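Local coordinates for protein UV damage endonuclease (Sulfolobus acidocaldarius, PDB 3TC3) that probably acts as a manganese-dependent endonuclease in DNA repair, cutting DNA that carries ultraviolet damage, at residues A[270-273]-A[274-277]; A[289-292]-A[293-297]. All coordinates share one frame; numbering follows the deposited sequence.

Contact 1 of 2, residues A[270-273]-A[274-277]; sequences EENF and RRFV
Glu270 with Arg274 and Phe273 with Val277 are one-turn contacts along a single helix, the 270-279 helix that links strands 249-252 and 283-287 as a beta-alpha-beta unit of the TIM barrel. Each pair is four residues apart, the spacing of the backbone bonds themselves, such as Arg274 N to Glu270 O at 2.8 Å. On the outer side, Glu270 and Arg274 run alongside each other, two long charged chains suited to a partly exposed flank. NE and NH2 of Arg274 each donate a hydrogen bond to the same oxygen, OE2 of Glu270, in a side-on salt bridge, with NE at 2.7 Å; the two flat groups are only 25° from coplanar. NH2 of Arg274 also bridges to Glu305, tying the pair to helix 293-305. Toward the barrel the chemistry turns apolar: the bulk of Phe273 and Val277 fits a buried face packed against Leu287 and Ile285 of strand 283-287. With CG anti to the backbone N (chi1 -176°), the Phe273 ring leans toward the next turn, where Val277 CG1 lies over one face as a CH-pi contact, 3.9 Å from the centroid. Three residues apart, the exposed Arg275 bends at chi3 (-95°) back toward Asn272. There Asn272 OD1 receives NH2 of Arg275 at 2.8 Å and NH1 of Arg275 at 2.9 Å, the two nitrogens coming from opposite faces of the amide plane.

Contact 2 of 2, residues A[289-292]-A[293-297]; sequences VKDK and EISAL
Asp291 and Ser295 close the step from a type I turn, Val289 to Lys292, into the helix that starts at Glu293. Ser295 OG donates to Asp291 OD1 over 2.6 Å, reaching the syn lone pair; a serine suits this buried place, since its one small OG can also bond with the backbone N of Ile268 and with Thr267. Asp291 CG stands between its own N and carbonyl carbon (chi1 65°), which turns the carboxylate toward the helix; its OD2 bonds to Thr267. Packing is tightest where Val289 CG2 presses on Ser295 CB at 3.4 Å, closer than carbons usually sit. Exposed Ile294 marks the looser side, its CG2 merely brushing Asp291 OD2 at 3.6 Å. A water donates hydrogen bonds to Asp291 O and Glu293 OE2; that carboxylate oxygen also bonds to Ser32, and Glu293 itself is buried. With an alanine at Asp291, the Ser295 hydroxyl would probably lose its acceptor and Thr267 its carboxylate partner, leaving the bonds with Thr267 and Ile268 to fix the Ser295 hydroxyl. Lys292 is the N-cap residue, and its O accepts from Ala296 N at 3.1 Å. Such a short strand-to-helix loop, directly following the manganese ligand Glu288, is typical of the active-site end of a TIM barrel.

Overall arrangement
Contacts 1 and 2 follow each other along the chain, on the last two helices of the barrel, with strand 283-287 between them; their centres are 15 Å apart and they do not touch. Both combine buried and exposed residues. Contact 1 stays within one helix, so its groups are spaced by helical turns: charged and amide pairs on the outside, aromatic and branched carbons against strands 249-252 and 283-287. Contact 2 spans a loop and a helix start, and lies nearer the centre of the chain, where the carboxylates of Asp291 and Glu293 and the hydroxyl of Ser295 each have more than one polar partner. Helix 293-305 joins the two: it begins in contact 2 and further along packs against the 270-279 helix of contact 1.

Contact 1 of 2, residues A[270-273]-A[274-277]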
loop_
_atom_site.group_PDB
_atom_site.type_symbol
_atom_site.label_atom_id
_atom_site.label_comp_id
_atom_site.label_asym_id
_atom_site.label_seq_id
_atom_site.Cartn_x
_atom_site.Cartn_y
_atom_site.Cartn_z
ATOM N N GLU A 270 3.521 15.591 -15.978
ATOM C CA GLU A 270 4.083 16.584 -15.057
ATOM C C GLU A 270 3.119 17.719 -14.798
ATOM O O GLU A 270 3.075 18.228 -13.657
ATOM C CB GLU A 270 5.406 17.158 -15.595
ATOM C CG GLU A 270 5.797 18.507 -14.946
ATOM C CD GLU A 270 7.168 19.026 -15.347
ATOM O OE1 GLU A 270 7.787 18.461 -16.278
ATOM O OE2 GLU A 270 7.657 19.947 -14.688
ATOM N N GLU A 271 2.378 18.171 -15.811
ATOM C CA GLU A 271 1.475 19.290 -15.533
ATOM C C GLU A 271 0.297 18.852 -14.632
ATOM O O GLU A 271 -0.173 19.634 -13.799
ATOM C CB GLU A 271 0.976 19.900 -16.875
ATOM C CG GLU A 271 2.065 19.924 -18.051
ATOM C CD GLU A 271 3.276 20.682 -17.658
ATOM O OE1 GLU A 271 3.047 21.696 -16.958
ATOM O OE2 GLU A 271 4.442 20.286 -17.997
ATOM N N ASN A 272 -0.226 17.633 -14.829
ATOM C CA ASN A 272 -1.285 17.102 -13.949
ATOM C C ASN A 272 -0.752 17.003 -12.521
ATOM O O ASN A 272 -1.447 17.332 -11.566
ATOM C CB ASN A 272 -1.820 15.749 -14.445
ATOM C CG ASN A 272 -2.657 15.883 -15.685
ATOM O OD1 ASN A 272 -3.242 16.926 -15.938
ATOM N ND2 ASN A 272 -2.723 14.845 -16.454
ATOM N N PHE A 273 0.476 16.500 -12.390
ATOM C CA PHE A 273 1.038 16.339 -11.051
ATOM C C PHE A 273 1.248 17.673 -10.376
ATOM O O PHE A 273 0.934 17.814 -9.178
ATOM C CB PHE A 273 2.355 15.485 -11.137
ATOM C CG PHE A 273 2.943 15.200 -9.793
ATOM C CD1 PHE A 273 2.317 14.306 -8.930
ATOM C CD2 PHE A 273 4.091 15.885 -9.375
ATOM C CE1 PHE A 273 2.882 14.079 -7.625
ATOM C CE2 PHE A 273 4.655 15.643 -8.120
ATOM C CZ PHE A 273 4.056 14.729 -7.241
ATOM N N ARG A 274 1.785 18.615 -11.157
ATOM C CA ARG A 274 1.936 19.989 -10.604
ATOM C C ARG A 274 0.580 20.550 -10.158
ATOM O O ARG A 274 0.483 21.188 -9.087
ATOM C CB ARG A 274 2.578 20.903 -11.650
ATOM C CG ARG A 274 4.050 20.646 -11.798
ATOM C CD ARG A 274 4.588 21.434 -13.013
ATOM N NE ARG A 274 6.018 21.310 -13.110
ATOM C CZ ARG A 274 6.872 22.076 -12.459
ATOM N NH1 ARG A 274 6.438 23.016 -11.615
ATOM N NH2 ARG A 274 8.172 21.827 -12.629
ATOM N N ARG A 275 -0.485 20.349 -10.910
ATOM C CA ARG A 275 -1.782 20.895 -10.507
ATOM C C ARG A 275 -2.265 20.250 -9.220
ATOM O O ARG A 275 -2.831 20.923 -8.311
ATOM C CB ARG A 275 -2.811 20.682 -11.583
ATOM C CG ARG A 275 -3.092 21.937 -12.442
ATOM C CD ARG A 275 -4.292 21.689 -13.369
ATOM N NE ARG A 275 -3.751 21.262 -14.648
ATOM C CZ ARG A 275 -3.811 20.032 -15.122
ATOM N NH1 ARG A 275 -4.429 19.079 -14.408
ATOM N NH2 ARG A 275 -3.239 19.748 -16.305
ATOM N N PHE A 276 -1.994 18.951 -9.064
ATOM C CA PHE A 276 -2.340 18.280 -7.849
ATOM C C PHE A 276 -1.554 18.796 -6.635
ATOM O O PHE A 276 -2.126 19.032 -5.555
ATOM C CB PHE A 276 -2.049 16.761 -8.069
ATOM C CG PHE A 276 -2.478 15.933 -6.920
ATOM C CD1 PHE A 276 -3.840 15.563 -6.812
ATOM C CD2 PHE A 276 -1.576 15.503 -5.982
ATOM C CE1 PHE A 276 -4.295 14.784 -5.804
ATOM C CE2 PHE A 276 -2.063 14.670 -4.858
ATOM C CZ PHE A 276 -3.432 14.406 -4.761
ATOM N N VAL A 277 -0.255 18.873 -6.759
ATOM C CA VAL A 277 0.533 19.198 -5.560
ATOM C C VAL A 277 0.304 20.681 -5.171
ATOM O O VAL A 277 0.578 21.016 -4.025
ATOM C CB VAL A 277 2.031 18.965 -5.704
ATOM C CG1 VAL A 277 2.356 17.460 -5.803
ATOM C CG2 VAL A 277 2.576 19.680 -6.828
#

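Contact 2 of 2, residues A[289-292]-A[293-297]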
loop_
_atom_site.group_PDB
_atom_site.type_symbol
_atom_site.label_atom_id
_atom_site.label_comp_id
_atom_site.label_asym_id
_atom_site.label_seq_id
_atom_site.Cartn_x
_atom_site.Cartn_y
_atom_site.Cartn_z
ATOM N N VAL A 289 1.670 4.342 -10.848
ATOM C CA VAL A 289 1.751 4.413 -12.336
ATOM C C VAL A 289 2.736 3.333 -12.781
ATOM O O VAL A 289 3.586 2.843 -12.055
ATOM C CB VAL A 289 2.177 5.807 -12.786
ATOM C CG1 VAL A 289 0.968 6.799 -12.669
ATOM C CG2 VAL A 289 3.477 6.303 -12.109
ATOM N N LYS A 290 2.660 3.003 -14.072
ATOM C CA LYS A 290 3.285 1.768 -14.435
ATOM C C LYS A 290 4.806 1.900 -14.605
ATOM O O LYS A 290 5.478 0.870 -14.536
ATOM C CB LYS A 290 2.747 1.321 -15.802
ATOM C CG LYS A 290 1.191 1.050 -15.731
ATOM C CD LYS A 290 0.892 -0.186 -15.002
ATOM C CE LYS A 290 -0.646 -0.422 -15.191
ATOM N NZ LYS A 290 -1.235 -0.743 -13.849
ATOM N N ASP A 291 5.335 3.124 -14.761
ATOM C CA ASP A 291 6.828 3.225 -14.842
ATOM C C ASP A 291 7.527 3.510 -13.523
ATOM O O ASP A 291 8.768 3.719 -13.518
ATOM C CB ASP A 291 7.263 4.296 -15.915
ATOM C CG ASP A 291 6.864 5.709 -15.593
ATOM O OD1 ASP A 291 6.167 5.916 -14.553
ATOM O OD2 ASP A 291 7.263 6.577 -16.389
ATOM N N LYS A 292 6.785 3.411 -12.414
ATOM C CA LYS A 292 7.444 3.198 -11.067
ATOM C C LYS A 292 8.500 4.266 -10.802
ATOM O O LYS A 292 8.152 5.466 -10.722
ATOM C CB LYS A 292 7.971 1.767 -10.885
ATOM C CG LYS A 292 6.781 0.804 -10.922
ATOM C CD LYS A 292 7.216 -0.652 -10.618
ATOM C CE LYS A 292 6.100 -1.670 -10.698
ATOM N NZ LYS A 292 5.074 -1.369 -9.610
ATOM N N GLU A 293 9.745 3.867 -10.603
ATOM C CA GLU A 293 10.768 4.842 -10.149
ATOM C C GLU A 293 10.983 6.005 -11.165
ATOM O O GLU A 293 11.407 7.058 -10.748
ATOM C CB GLU A 293 12.158 4.171 -9.870
ATOM C CG GLU A 293 12.878 3.716 -11.162
ATOM C CD GLU A 293 12.279 2.475 -11.873
ATOM O OE1 GLU A 293 11.371 1.732 -11.365
ATOM O OE2 GLU A 293 12.779 2.186 -12.987
ATOM N N ILE A 294 10.687 5.773 -12.449
ATOM C CA ILE A 294 10.900 6.839 -13.457
ATOM C C ILE A 294 9.900 8.015 -13.151
ATOM O O ILE A 294 10.294 9.196 -13.138
ATOM C CB ILE A 294 10.734 6.273 -14.845
ATOM C CG1 ILE A 294 11.813 5.176 -15.151
ATOM C CG2 ILE A 294 10.709 7.490 -15.924
ATOM C CD1 ILE A 294 13.091 5.613 -15.697
ATOM N N SER A 295 8.632 7.700 -12.808
ATOM C CA SER A 295 7.747 8.709 -12.355
ATOM C C SER A 295 8.141 9.278 -10.998
ATOM O O SER A 295 7.890 10.476 -10.765
ATOM C CB SER A 295 6.270 8.230 -12.322
ATOM O OG SER A 295 5.748 8.294 -13.639
ATOM N N ALA A 296 8.705 8.460 -10.086
ATOM C CA ALA A 296 9.110 8.990 -8.801
ATOM C C ALA A 296 10.215 10.026 -8.990
ATOM O O ALA A 296 10.189 11.061 -8.301
ATOM C CB ALA A 296 9.608 7.874 -7.920
ATOM N N LEU A 297 11.092 9.790 -9.967
ATOM C CA LEU A 297 12.118 10.812 -10.278
ATOM C C LEU A 297 11.527 12.079 -10.802
ATOM O O LEU A 297 11.993 13.145 -10.394
ATOM C CB LEU A 297 13.180 10.286 -11.241
ATOM C CG LEU A 297 13.991 9.136 -10.607
ATOM C CD1 LEU A 297 14.864 8.524 -11.669
ATOM C CD2 LEU A 297 14.806 9.607 -9.396
HETATM O O HOH W 1 10.659 2.214 -14.811
#